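Local atomic coordinates of transcriptional regulator, MarR family (Silicibacter pomeroyi DSS-3, PDB entry 3BOQ), a protein that probably binds DNA as a dimeric transcription factor of the MarR family, through a winged helix-turn-helix domain in each subunit. Residues A111-T114 with T115-A119; S120-H123 with N124-L127. One frame throughout, in Å; residues are numbered along the deposited sequence.

In the fold
Both contacts lie in series on helix 110-130, their centres about 13 Å apart, each joining successive turns of the same rod. Contact 1 belongs to the surface: its centre is about 16 Å from that of the chain, its long side chains run mainly over the outside, and Phe116 and Ala119 turn inward against helix 47-58. Contact 2 sits deeper: Ala122, His123, Ile126 and Leu127 are buried, the last three against helix 12-43, His123 also against helix 47-58, and His123 and Leu127 reach Trp21 of the second subunit. The backbone bonding is alike in the two. What differs is the side-chain chemistry: a threonine hydroxyl doubling a backbone bond in contact 1, a histidine-asparagine pair in contact 2.

Contact 1: A111-T114 with T115-A119; sequences AGLT and TFKQA
Thr115 grips the carbonyl of Ala111 twice. Its backbone N lies 3.0 Å from Ala111 O, and its hydroxyl OG1 donates to the same Ala111 O over 3.1 Å, the two donors arriving from opposite faces of the carbonyl plane. OG1 is placed for this by standing beside Thr115's own backbone N (chi1 -68°), which puts CG2 anti to that N. A valine here has no hydroxyl, and Ala111 O would probably be left with one of the two bonds that now grip it. Thr109 OG1 is hydrogen-bonded to Gly112 N in the first turn.

On the outer surface Leu113 and Lys117 pass slantwise, and the lysine brings its CE methylene, 3.7 Å from Leu113 CD1, against the leucine branch. The extended lysine chain also runs past the backbone, with Lys117 CG 3.4 Å from Leu113 O. Thr114 and Gln118 instead lie side by side and point the same way; the touch is light, Thr114 CG2 being 4.1 Å from Gln118 OE1.

Phe116 leads its ring away to helix 47-58, where it meets the ring of Phe50. The backbone bonds from residue i+4 to the carbonyl of i, and the side-chain pairs at the same spacing, are those of a regular alpha-helix, here the start of the helix that follows the wing strand 105-106 in the winged helix-turn-helix fold of MarR regulators.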
loop_
_atom_site.group_PDB
_atom_site.type_symbol
_atom_site.label_atom_id
_atom_site.label_comp_id
_atom_site.label_asym_id
_atom_site.label_seq_id
_atom_site.Cartn_x
_atom_site.Cartn_y
_atom_site.Cartn_z
ATOM N N ALA B 111 -0.599 -28.234 8.884
ATOM C CA ALA B 111 -0.451 -27.236 9.935
ATOM C C ALA B 111 -0.504 -25.793 9.399
ATOM O O ALA B 111 -0.928 -24.886 10.109
ATOM C CB ALA B 111 0.835 -27.487 10.749
ATOM N N GLY B 112 -0.091 -25.588 8.151
ATOM C CA GLY B 112 -0.217 -24.291 7.492
ATOM C C GLY B 112 -1.685 -23.936 7.325
ATOM O O GLY B 112 -2.073 -22.789 7.540
ATOM N N LEU B 113 -2.513 -24.917 6.958
ATOM C CA LEU B 113 -3.946 -24.681 6.782
ATOM C C LEU B 113 -4.705 -24.438 8.111
ATOM O O LEU B 113 -5.576 -23.584 8.168
ATOM C CB LEU B 113 -4.585 -25.803 5.948
ATOM C CG LEU B 113 -6.086 -25.773 5.642
ATOM C CD1 LEU B 113 -6.493 -24.553 4.780
ATOM C CD2 LEU B 113 -6.496 -27.086 4.981
ATOM N N THR B 114 -4.367 -25.172 9.167
ATOM C CA THR B 114 -4.850 -24.871 10.520
ATOM C C THR B 114 -4.465 -23.450 10.974
ATOM O O THR B 114 -5.305 -22.734 11.509
ATOM C CB THR B 114 -4.313 -25.896 11.536
ATOM O OG1 THR B 114 -4.953 -27.159 11.322
ATOM C CG2 THR B 114 -4.562 -25.429 12.979
ATOM N N THR B 115 -3.198 -23.067 10.775
ATOM C CA THR B 115 -2.691 -21.737 11.131
ATOM C C THR B 115 -3.453 -20.673 10.311
ATOM O O THR B 115 -3.845 -19.637 10.843
ATOM C CB THR B 115 -1.127 -21.620 10.931
ATOM O OG1 THR B 115 -0.442 -22.444 11.887
ATOM C CG2 THR B 115 -0.626 -20.184 11.121
ATOM N N PHE B 116 -3.690 -20.956 9.032
ATOM C CA PHE B 116 -4.376 -20.030 8.166
ATOM C C PHE B 116 -5.784 -19.670 8.661
ATOM O O PHE B 116 -6.165 -18.495 8.670
ATOM C CB PHE B 116 -4.455 -20.546 6.718
ATOM C CG PHE B 116 -5.227 -19.620 5.842
ATOM C CD1 PHE B 116 -4.669 -18.387 5.463
ATOM C CD2 PHE B 116 -6.555 -19.900 5.512
ATOM C CE1 PHE B 116 -5.403 -17.478 4.729
ATOM C CE2 PHE B 116 -7.310 -18.996 4.755
ATOM C CZ PHE B 116 -6.740 -17.781 4.362
ATOM N N LYS B 117 -6.556 -20.682 9.057
ATOM C CA LYS B 117 -7.902 -20.468 9.564
ATOM C C LYS B 117 -7.906 -19.656 10.872
ATOM O O LYS B 117 -8.691 -18.708 10.996
ATOM C CB LYS B 117 -8.669 -21.791 9.690
ATOM C CG LYS B 117 -8.778 -22.517 8.347
ATOM C CD LYS B 117 -9.569 -23.832 8.402
ATOM C CE LYS B 117 -9.378 -24.622 7.092
ATOM N NZ LYS B 117 -10.040 -25.956 7.070
ATOM N N GLN B 118 -7.032 -20.000 11.823
ATOM C CA GLN B 118 -6.880 -19.188 13.035
ATOM C C GLN B 118 -6.459 -17.767 12.667
ATOM O O GLN B 118 -6.944 -16.813 13.270
ATOM C CB GLN B 118 -5.850 -19.778 14.025
ATOM C CG GLN B 118 -6.087 -21.218 14.521
ATOM C CD GLN B 118 -4.899 -21.752 15.357
ATOM O OE1 GLN B 118 -3.759 -21.837 14.887
ATOM N NE2 GLN B 118 -5.175 -22.108 16.603
ATOM N N ALA B 119 -5.564 -17.619 11.683
ATOM C CA ALA B 119 -5.030 -16.305 11.308
ATOM C C ALA B 119 -6.062 -15.461 10.552
ATOM O O ALA B 119 -6.070 -14.214 10.624
ATOM C CB ALA B 119 -3.760 -16.461 10.484
#

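Contact 2: S120-H123 with N124-L127; sequences SEAH and NRIL
In the middle of helix 110-130, where it passes from the DNA-binding domain toward the dimer interface, His123 and Asn124 join their side chains although they are neighbours in sequence. His123 ND1 donates to Asn124 OD1 over 2.9 Å. The oxygen sits at the ring edge, only 7° out of the imidazole plane, while ring and amide planes stand 73° apart, so the amide is turned steeply against the ring that it meets. Two different first torsions bring the groups together: the histidine's CG is anti to its backbone N (chi1 170°), whereas the asparagine's CG stays beside its own N. With ND1 as donor, the bond should restrain the ring's rotation.

The imidazole also stacks on the ring of Phe50 and, with Leu127, packs on Trp21 of the second subunit. Here the fold is that of a MarR dimer, in which the first and last helices of each subunit commonly form the interface and helix 110-130 links it to the winged helix-turn-helix.

Ile126, which packs on Leu35 and Gln38 of helix 12-43, lays its CG1 arm over the preceding turn. Its CD1 is modelled 3.1 Å from Ala122 O, a tight approach that goes with an unusual chi2 and is somewhat doubtful; the same CD1 stands 4.4 Å from Ala122 CB. Arg125 leaves the backbone extended, then bends at chi3 and folds back along the helix; its NH2 rests 3.5 Å from Ala122 CA, with CB slightly farther, and Ala122 O lies over one face of the guanidinium, offset toward the rim. The charge finds its partner outside these turns, through a salt bridge from Arg125 NH1 to Glu42 OE1.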
loop_
_atom_site.group_PDB
_atom_site.type_symbol
_atom_site.label_atom_id
_atom_site.label_comp_id
_atom_site.label_asym_id
_atom_site.label_seq_id
_atom_site.Cartn_x
_atom_site.Cartn_y
_atom_site.Cartn_z
ATOM N N SER B 120 -6.910 -16.169 9.811
ATOM C CA SER B 120 -8.017 -15.593 9.068
ATOM C C SER B 120 -9.043 -14.989 10.031
ATOM O O SER B 120 -9.559 -13.908 9.788
ATOM C CB SER B 120 -8.649 -16.685 8.213
ATOM O OG SER B 120 -9.501 -16.126 7.256
ATOM N N GLU B 121 -9.319 -15.688 11.126
ATOM C CA GLU B 121 -10.204 -15.206 12.177
ATOM C C GLU B 121 -9.617 -13.924 12.780
ATOM O O GLU B 121 -10.318 -12.901 12.905
ATOM C CB GLU B 121 -10.360 -16.297 13.250
ATOM C CG GLU B 121 -11.675 -16.333 13.999
ATOM C CD GLU B 121 -11.953 -17.718 14.681
ATOM O OE1 GLU B 121 -11.012 -18.568 14.835
ATOM O OE2 GLU B 121 -13.129 -17.953 15.078
ATOM N N ALA B 122 -8.332 -13.994 13.134
ATOM C CA ALA B 122 -7.568 -12.887 13.735
ATOM C C ALA B 122 -7.513 -11.648 12.844
ATOM O O ALA B 122 -7.669 -10.530 13.322
ATOM C CB ALA B 122 -6.145 -13.344 14.083
ATOM N N HIS B 123 -7.279 -11.879 11.558
ATOM C CA HIS B 123 -7.158 -10.837 10.536
ATOM C C HIS B 123 -8.458 -10.000 10.411
ATOM O O HIS B 123 -8.397 -8.765 10.364
ATOM C CB HIS B 123 -6.840 -11.505 9.189
ATOM C CG HIS B 123 -6.919 -10.583 8.019
ATOM N ND1 HIS B 123 -8.113 -10.242 7.424
ATOM C CD2 HIS B 123 -5.953 -9.950 7.314
ATOM C CE1 HIS B 123 -7.878 -9.430 6.410
ATOM N NE2 HIS B 123 -6.575 -9.236 6.326
ATOM N N ASN B 124 -9.602 -10.693 10.325
ATOM C CA ASN B 124 -10.905 -10.071 10.207
ATOM C C ASN B 124 -11.365 -9.405 11.498
ATOM O O ASN B 124 -12.079 -8.404 11.454
ATOM C CB ASN B 124 -11.955 -11.094 9.746
ATOM C CG ASN B 124 -11.678 -11.629 8.330
ATOM O OD1 ASN B 124 -10.852 -11.089 7.599
ATOM N ND2 ASN B 124 -12.368 -12.686 7.954
ATOM N N ARG B 125 -10.994 -9.961 12.652
ATOM C CA ARG B 125 -11.181 -9.254 13.906
ATOM C C ARG B 125 -10.312 -7.957 13.969
ATOM O O ARG B 125 -10.806 -6.899 14.339
ATOM C CB ARG B 125 -10.936 -10.188 15.123
ATOM C CG ARG B 125 -11.073 -9.451 16.466
ATOM C CD ARG B 125 -10.914 -10.309 17.724
ATOM N NE ARG B 125 -10.147 -11.525 17.499
ATOM C CZ ARG B 125 -8.815 -11.593 17.419
ATOM N NH1 ARG B 125 -8.067 -10.496 17.538
ATOM N NH2 ARG B 125 -8.232 -12.766 17.199
ATOM N N ILE B 126 -9.033 -8.039 13.601
ATOM C CA ILE B 126 -8.146 -6.866 13.708
ATOM C C ILE B 126 -8.637 -5.737 12.796
ATOM O O ILE B 126 -8.719 -4.567 13.213
ATOM C CB ILE B 126 -6.641 -7.221 13.443
ATOM C CG1 ILE B 126 -6.086 -8.136 14.557
ATOM C CG2 ILE B 126 -5.780 -5.979 13.396
ATOM C CD1 ILE B 126 -5.021 -9.107 14.057
ATOM N N LEU B 127 -8.981 -6.101 11.563
ATOM C CA LEU B 127 -9.484 -5.153 10.587
ATOM C C LEU B 127 -10.778 -4.457 11.072
ATOM O O LEU B 127 -10.873 -3.196 11.041
ATOM C CB LEU B 127 -9.652 -5.833 9.210
ATOM C CG LEU B 127 -10.028 -4.988 7.986
ATOM C CD1 LEU B 127 -8.951 -3.953 7.608
ATOM C CD2 LEU B 127 -10.305 -5.930 6.814
#